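Enoyl-CoA hydratase (Mycobacterium thermoresistibile, PDB 3T3W) probably catalyses the hydration of enoyl-CoA thioesters in lipid metabolism, as a hexameric member of the crotonase family. Local coordinates at residues L107-S110 against L111-N115; K175-E178 against I179-G183; A231-Q234 against T235-V238. All blocks are in the same frame, centred on the assembly; numbering follows the deposited sequence.

Interaction 1 of 3, residues L107-S110 against L111-N115; sequences LEYS and LRWRN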
loop_
_atom_site.group_PDB
_atom_site.type_symbol
_atom_site.label_atom_id
_atom_site.label_comp_id
_atom_site.label_asym_id
_atom_site.label_seq_id
_atom_site.Cartn_x
_atom_site.Cartn_y
_atom_site.Cartn_z
ATOM N N LEU F 107 0.171 -20.304 10.485
ATOM C CA LEU F 107 -0.294 -19.081 9.805
ATOM C C LEU F 107 -1.814 -19.023 9.585
ATOM O O LEU F 107 -2.477 -18.046 9.995
ATOM C CB LEU F 107 0.423 -18.941 8.471
ATOM C CG LEU F 107 0.239 -17.603 7.746
ATOM C CD1 LEU F 107 0.831 -16.488 8.573
ATOM C CD2 LEU F 107 0.901 -17.645 6.382
ATOM N N GLU F 108 -2.377 -20.036 8.925
ATOM C CA GLU F 108 -3.794 -20.025 8.557
ATOM C C GLU F 108 -4.692 -20.045 9.814
ATOM O O GLU F 108 -5.681 -19.306 9.897
ATOM C CB GLU F 108 -4.135 -21.210 7.635
ATOM C CG GLU F 108 -5.590 -21.332 7.183
ATOM C CD GLU F 108 -5.901 -22.666 6.500
ATOM O OE1 GLU F 108 -5.046 -23.148 5.709
ATOM O OE2 GLU F 108 -6.995 -23.243 6.787
ATOM N N TYR F 109 -4.330 -20.860 10.808
ATOM C CA TYR F 109 -5.110 -20.921 12.036
ATOM C C TYR F 109 -5.119 -19.571 12.724
ATOM O O TYR F 109 -6.160 -19.095 13.114
ATOM C CB TYR F 109 -4.526 -21.959 12.979
ATOM C CG TYR F 109 -4.920 -23.422 12.735
ATOM C CD1 TYR F 109 -5.588 -23.842 11.584
ATOM C CD2 TYR F 109 -4.566 -24.404 13.668
ATOM C CE1 TYR F 109 -5.910 -25.192 11.373
ATOM C CE2 TYR F 109 -4.894 -25.756 13.458
ATOM C CZ TYR F 109 -5.550 -26.148 12.323
ATOM O OH TYR F 109 -5.855 -27.512 12.106
ATOM N N SER F 110 -3.948 -18.967 12.878
ATOM C CA SER F 110 -3.838 -17.718 13.627
ATOM C C SER F 110 -4.611 -16.603 12.893
ATOM O O SER F 110 -5.302 -15.805 13.534
ATOM C CB SER F 110 -2.386 -17.340 13.890
ATOM O OG SER F 110 -1.779 -18.140 14.896
ATOM N N LEU F 111 -4.524 -16.553 11.561
ATOM C CA LEU F 111 -5.317 -15.576 10.803
ATOM C C LEU F 111 -6.828 -15.810 10.921
ATOM O O LEU F 111 -7.589 -14.858 11.072
ATOM C CB LEU F 111 -4.865 -15.523 9.332
ATOM C CG LEU F 111 -3.605 -14.704 9.088
ATOM C CD1 LEU F 111 -3.117 -14.957 7.644
ATOM C CD2 LEU F 111 -3.836 -13.200 9.326
ATOM N N ARG F 112 -7.251 -17.067 10.910
ATOM C CA ARG F 112 -8.635 -17.384 11.061
ATOM C C ARG F 112 -9.149 -16.899 12.418
ATOM O O ARG F 112 -10.219 -16.273 12.488
ATOM C CB ARG F 112 -8.861 -18.898 10.943
ATOM C CG ARG F 112 -10.303 -19.220 11.172
ATOM C CD ARG F 112 -10.716 -20.476 10.489
ATOM N NE ARG F 112 -9.992 -21.670 10.862
ATOM C CZ ARG F 112 -9.219 -22.377 10.034
ATOM N NH1 ARG F 112 -8.685 -23.526 10.433
ATOM N NH2 ARG F 112 -8.962 -21.947 8.805
ATOM N N TRP F 113 -8.380 -17.110 13.483
ATOM C CA TRP F 113 -8.823 -16.631 14.812
ATOM C C TRP F 113 -8.903 -15.105 14.869
ATOM O O TRP F 113 -9.862 -14.529 15.430
ATOM C CB TRP F 113 -7.885 -17.136 15.880
ATOM C CG TRP F 113 -7.718 -18.626 15.850
ATOM C CD1 TRP F 113 -8.599 -19.595 15.365
ATOM C CD2 TRP F 113 -6.543 -19.356 16.308
ATOM N NE1 TRP F 113 -8.042 -20.867 15.499
ATOM C CE2 TRP F 113 -6.813 -20.774 16.081
ATOM C CE3 TRP F 113 -5.330 -18.971 16.863
ATOM C CZ2 TRP F 113 -5.873 -21.757 16.387
ATOM C CZ3 TRP F 113 -4.397 -19.960 17.172
ATOM C CH2 TRP F 113 -4.671 -21.329 16.942
ATOM N N ARG F 114 -7.899 -14.456 14.292
ATOM C CA ARG F 114 -7.854 -13.017 14.171
ATOM C C ARG F 114 -9.153 -12.464 13.588
ATOM O O ARG F 114 -9.624 -11.395 14.025
ATOM C CB ARG F 114 -6.629 -12.591 13.344
ATOM C CG ARG F 114 -6.388 -11.091 13.240
ATOM C CD ARG F 114 -6.929 -10.517 11.939
ATOM N NE ARG F 114 -6.432 -9.147 11.734
ATOM C CZ ARG F 114 -6.725 -8.400 10.667
ATOM N NH1 ARG F 114 -7.550 -8.872 9.721
ATOM N NH2 ARG F 114 -6.181 -7.182 10.574
ATOM N N ASN F 115 -9.696 -13.161 12.593
ATOM C CA ASN F 115 -10.851 -12.696 11.829
ATOM C C ASN F 115 -12.212 -13.142 12.351
ATOM O O ASN F 115 -13.255 -12.765 11.783
ATOM C CB ASN F 115 -10.669 -13.075 10.354
ATOM C CG ASN F 115 -9.567 -12.265 9.700
ATOM O OD1 ASN F 115 -9.544 -11.029 9.851
ATOM N ND2 ASN F 115 -8.662 -12.936 8.960
#

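Interaction 2 of 3, residues K175-E178 against I179-G183; sequences KAKE and ILFTG. With EDO (1,2-ethanediol), chain V.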
loop_
_atom_site.group_PDB
_atom_site.type_symbol
_atom_site.label_atom_id
_atom_site.label_comp_id
_atom_site.label_asym_id
_atom_site.label_seq_id
_atom_site.Cartn_x
_atom_site.Cartn_y
_atom_site.Cartn_z
ATOM N N LYS F 175 11.684 -1.896 18.781
ATOM C CA LYS F 175 11.551 -2.887 19.883
ATOM C C LYS F 175 11.511 -4.317 19.311
ATOM O O LYS F 175 12.133 -5.222 19.860
ATOM C CB LYS F 175 10.336 -2.607 20.761
ATOM C CG LYS F 175 10.428 -3.403 22.085
ATOM C CD LYS F 175 9.547 -2.896 23.231
ATOM C CE LYS F 175 9.800 -1.484 23.679
ATOM N NZ LYS F 175 10.765 -1.282 24.790
ATOM N N ALA F 176 10.820 -4.481 18.182
ATOM C CA ALA F 176 10.756 -5.766 17.516
ATOM C C ALA F 176 12.153 -6.293 17.191
ATOM O O ALA F 176 12.472 -7.480 17.474
ATOM C CB ALA F 176 9.836 -5.723 16.257
ATOM N N LYS F 177 12.986 -5.431 16.600
ATOM C CA LYS F 177 14.332 -5.842 16.197
ATOM C C LYS F 177 15.112 -6.133 17.465
ATOM O O LYS F 177 15.842 -7.098 17.516
ATOM C CB LYS F 177 15.027 -4.772 15.362
ATOM C CG LYS F 177 14.472 -4.705 13.937
ATOM C CD LYS F 177 15.182 -3.592 13.170
ATOM C CE LYS F 177 14.516 -3.149 11.935
ATOM N NZ LYS F 177 15.221 -1.948 11.304
ATOM N N GLU F 178 14.984 -5.268 18.464
ATOM C CA GLU F 178 15.785 -5.472 19.715
ATOM C C GLU F 178 15.517 -6.858 20.297
ATOM O O GLU F 178 16.467 -7.588 20.651
ATOM C CB GLU F 178 15.479 -4.415 20.745
ATOM C CG GLU F 178 16.249 -4.533 22.047
ATOM C CD GLU F 178 15.829 -3.517 23.098
ATOM O OE1 GLU F 178 15.153 -2.507 22.754
ATOM O OE2 GLU F 178 16.165 -3.756 24.302
ATOM N N ILE F 179 14.249 -7.199 20.464
ATOM C CA ILE F 179 13.919 -8.474 21.123
ATOM C C ILE F 179 14.173 -9.681 20.228
ATOM O O ILE F 179 14.474 -10.753 20.742
ATOM C CB ILE F 179 12.542 -8.510 21.795
ATOM C CG1 ILE F 179 11.442 -8.467 20.768
ATOM C CG2 ILE F 179 12.398 -7.336 22.794
ATOM C CD1 ILE F 179 10.916 -9.781 20.331
ATOM N N LEU F 180 14.089 -9.522 18.904
ATOM C CA LEU F 180 14.460 -10.619 17.999
ATOM C C LEU F 180 16.006 -10.830 17.974
ATOM O O LEU F 180 16.497 -11.971 18.016
ATOM C CB LEU F 180 13.925 -10.351 16.597
ATOM C CG LEU F 180 12.410 -10.590 16.402
ATOM C CD1 LEU F 180 11.986 -10.155 14.979
ATOM C CD2 LEU F 180 12.013 -12.061 16.682
ATOM N N PHE F 181 16.756 -9.724 17.929
ATOM C CA PHE F 181 18.197 -9.777 17.819
ATOM C C PHE F 181 18.824 -10.353 19.119
ATOM O O PHE F 181 19.873 -11.005 19.059
ATOM C CB PHE F 181 18.802 -8.394 17.579
ATOM C CG PHE F 181 18.540 -7.796 16.206
ATOM C CD1 PHE F 181 18.067 -8.547 15.136
ATOM C CD2 PHE F 181 18.793 -6.452 16.003
ATOM C CE1 PHE F 181 17.871 -7.966 13.884
ATOM C CE2 PHE F 181 18.590 -5.848 14.758
ATOM C CZ PHE F 181 18.134 -6.590 13.683
ATOM N N THR F 182 18.183 -10.098 20.270
ATOM C CA THR F 182 18.756 -10.490 21.557
ATOM C C THR F 182 18.121 -11.722 22.139
ATOM O O THR F 182 18.741 -12.400 22.986
ATOM C CB THR F 182 18.651 -9.396 22.632
ATOM O OG1 THR F 182 17.264 -9.092 22.843
ATOM C CG2 THR F 182 19.441 -8.153 22.252
ATOM N N GLY F 183 16.877 -12.008 21.757
ATOM C CA GLY F 183 16.093 -13.056 22.396
ATOM C C GLY F 183 15.635 -12.727 23.825
ATOM O O GLY F 183 15.183 -13.606 24.546
HETATM C C1 EDO V . 14.576 1.164 12.797
HETATM O O1 EDO V . 14.646 -0.162 13.240
HETATM C C2 EDO V . 13.582 1.261 11.664
HETATM O O2 EDO V . 14.145 0.618 10.554
#

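Interaction 3 of 3, residues A231-Q234 against T235-V238; sequences AVNQ and TLDV. With EDO (1,2-ethanediol), chain H.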
loop_
_atom_site.group_PDB
_atom_site.type_symbol
_atom_site.label_atom_id
_atom_site.label_comp_id
_atom_site.label_asym_id
_atom_site.label_seq_id
_atom_site.Cartn_x
_atom_site.Cartn_y
_atom_site.Cartn_z
ATOM N N ALA F 231 -13.837 -2.416 11.539
ATOM C CA ALA F 231 -13.258 -1.096 11.318
ATOM C C ALA F 231 -11.755 -1.085 11.600
ATOM O O ALA F 231 -10.932 -0.594 10.802
ATOM C CB ALA F 231 -13.996 -0.034 12.177
ATOM N N VAL F 232 -11.367 -1.620 12.762
ATOM C CA VAL F 232 -9.944 -1.607 13.114
ATOM C C VAL F 232 -9.128 -2.594 12.263
ATOM O O VAL F 232 -8.069 -2.268 11.753
ATOM C CB VAL F 232 -9.786 -1.873 14.619
ATOM C CG1 VAL F 232 -8.313 -2.062 15.036
ATOM C CG2 VAL F 232 -10.450 -0.721 15.423
ATOM N N ASN F 233 -9.624 -3.812 12.138
ATOM C CA ASN F 233 -8.910 -4.871 11.417
ATOM C C ASN F 233 -8.770 -4.550 9.917
ATOM O O ASN F 233 -7.726 -4.842 9.319
ATOM C CB ASN F 233 -9.533 -6.256 11.626
ATOM C CG ASN F 233 -9.128 -6.885 12.947
ATOM O OD1 ASN F 233 -8.396 -6.280 13.712
ATOM N ND2 ASN F 233 -9.618 -8.106 13.238
ATOM N N GLN F 234 -9.781 -3.949 9.331
ATOM C CA GLN F 234 -9.723 -3.536 7.936
ATOM C C GLN F 234 -8.765 -2.338 7.760
ATOM O O GLN F 234 -8.027 -2.280 6.776
ATOM C CB GLN F 234 -11.134 -3.203 7.382
ATOM C CG GLN F 234 -11.134 -2.594 6.014
ATOM C CD GLN F 234 -10.585 -3.519 4.912
ATOM O OE1 GLN F 234 -10.240 -4.677 5.149
ATOM N NE2 GLN F 234 -10.493 -2.982 3.701
ATOM N N THR F 235 -8.746 -1.401 8.712
ATOM C CA THR F 235 -7.734 -0.354 8.710
ATOM C C THR F 235 -6.314 -0.988 8.683
ATOM O O THR F 235 -5.489 -0.608 7.874
ATOM C CB THR F 235 -7.875 0.626 9.892
ATOM O OG1 THR F 235 -9.092 1.367 9.728
ATOM C CG2 THR F 235 -6.702 1.620 9.933
ATOM N N LEU F 236 -6.073 -1.981 9.537
ATOM C CA LEU F 236 -4.789 -2.706 9.562
ATOM C C LEU F 236 -4.488 -3.414 8.246
ATOM O O LEU F 236 -3.365 -3.326 7.711
ATOM C CB LEU F 236 -4.752 -3.708 10.717
ATOM C CG LEU F 236 -4.689 -3.125 12.125
ATOM C CD1 LEU F 236 -4.867 -4.186 13.209
ATOM C CD2 LEU F 236 -3.409 -2.338 12.363
ATOM N N ASP F 237 -5.499 -4.028 7.647
ATOM C CA ASP F 237 -5.260 -4.673 6.351
ATOM C C ASP F 237 -5.006 -3.666 5.188
ATOM O O ASP F 237 -4.142 -3.932 4.334
ATOM C CB ASP F 237 -6.423 -5.637 6.054
ATOM C CG ASP F 237 -6.339 -6.893 6.898
ATOM O OD1 ASP F 237 -5.194 -7.380 7.133
ATOM O OD2 ASP F 237 -7.413 -7.456 7.291
ATOM N N VAL F 238 -5.689 -2.514 5.196
ATOM C CA VAL F 238 -5.347 -1.410 4.280
ATOM C C VAL F 238 -3.916 -0.921 4.487
ATOM O O VAL F 238 -3.202 -0.646 3.513
ATOM C CB VAL F 238 -6.379 -0.276 4.324
ATOM C CG1 VAL F 238 -5.912 0.924 3.514
ATOM C CG2 VAL F 238 -7.740 -0.835 3.820
HETATM C C1 EDO H . -5.123 -6.536 17.928
HETATM O O1 EDO H . -6.384 -5.992 18.190
HETATM C C2 EDO H . -4.745 -6.311 16.493
HETATM O O2 EDO H . -5.640 -7.101 15.679
HETATM O O HOH W 1 -9.913 -6.837 6.907
#

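Interaction 1 of 3, residues L107-S110 against L111-N115
E108 and R112, an i to i+4 pair on a helix of the crotonase fold, are joined by a salt bridge in which OE2 of E108 offers its anti lone pair to NH2 of R112 at 3.1 Å. The bond is nearly straight, with an N-H...O angle of 168°, and the oxygen lies at the edge of the guanidinium in its plane, although the carboxylate plane is turned 68° from it. The bend of R112 at chi3 (59°) folds the guanidinium back along the helix beside Y109, and NH1 comes obliquely to 3.3 Å from CD1 of that ring. Y109 also lays its CB over the six-membered ring of W113, a CH-pi contact 4.1 Å from the centroid. The same indole carries the carbonyl O of Y109 over one face, 3.1 Å above its plane, while that oxygen accepts from the backbone N of W113 at 3.0 Å. CG of L107 meets CD1 of L111. In the second shell, D53 of helix 46-61 receives both R112 NH1 and W113 NE1, and D50 holds Y109 OH. Helix 95-115 thus packs through Y109 and W113 on helix 46-61, with W113 stacked on W56, and through L107 and L111 on helix 241-263.

Interaction 2 of 3, residues K175-E178 against I179-G183
K177 and F181 pack one turn apart near the C-terminal end of helix 173-182, a short helix of the crotonase fold at a subunit interface. CB of K177 sits over a face of the F181 ring, toward its rim, in a CH-pi contact 4.1 Å from the centroid. CG passes CZ of F181 at 4.1 Å. With the chain extended beyond CG, CD and CE run on to an ethanediol, probably from the crystallisation liquor, and NZ at the tip bonds its hydroxyls O1 at 2.7 Å and O2 at 2.9 Å. The ammonium also forms a salt bridge with D140 and a hydrogen bond with N233, both of a neighbouring subunit; four oxygens thus surround it, more than its three N-H can serve singly, and D140 probably balances its charge. F181 packs on P119 of that subunit; E178 pairs with R199 there and R184 of its own chain. Beyond the helix G183 has positive phi, and its N bonds I179 O. T182 OG1, between the backbone N and the carbonyl carbon (chi1 60°), turns back along the helix. There E178 O accepts from opposite faces of its plane: T182 N at 3.1 Å and T182 OG1 at 2.8 Å.

Interaction 3 of 3, residues A231-Q234 against T235-V238
T235 grips A231 O twice. Its backbone N donates at 3.1 Å from above the carbonyl plane, 36° out of it, and OG1 donates at 2.9 Å from the opposite face. The hydroxyl reaches back because OG1 stands beside its own backbone N, anti to the carbonyl carbon (chi1 -67°). The other helical bonds join L236, D237 and V238 to V232, N233 and Q234. One ordered water bridges Q234 and D237, three residues apart, donating to Q234 OE1 at 2.8 Å and to D237 OD2 at 2.6 Å; the amide and carboxylate planes are turned 68° from each other. D237 also has an arginine partner on helix 95-115. The apolar contact is slight, CG1 of V232 against CD1 of L236; CG2 of V238 also packs against the amide NE2 of Q234, at 3.5 Å. Around helix 222-239 two other subunits close in: Q234 NE2 donates to A243 O of one and S247 OG of the other, a lysine of which is the partner of N233 OD1, with an ethanediol bound weakly beside it. Buried amides and a carboxylate thus find partners in water, an arginine and two neighbouring chains, which makes this turn a polar part of the hexamer interface.

All three contacts are single turns of helices in the crotonase fold and are mostly buried, yet what buries them differs. Interaction 1 lies nearest the chain centre, about 9 Å away, and draws on aromatic rings and intrachain charge pairs against helices of its own chain; interactions 2 and 3 sit about 18 and 19 Å out, where other subunits cover them. Interactions 1 and 3 touch within the chain: R114 NH1 meets D237 OD2 at 2.8 Å, tying helix 95-115 to helix 222-239. Interaction 2 has no touch with either in the same chain, but across the hexamer its K177 is the partner of N233 in interaction 3 of another copy.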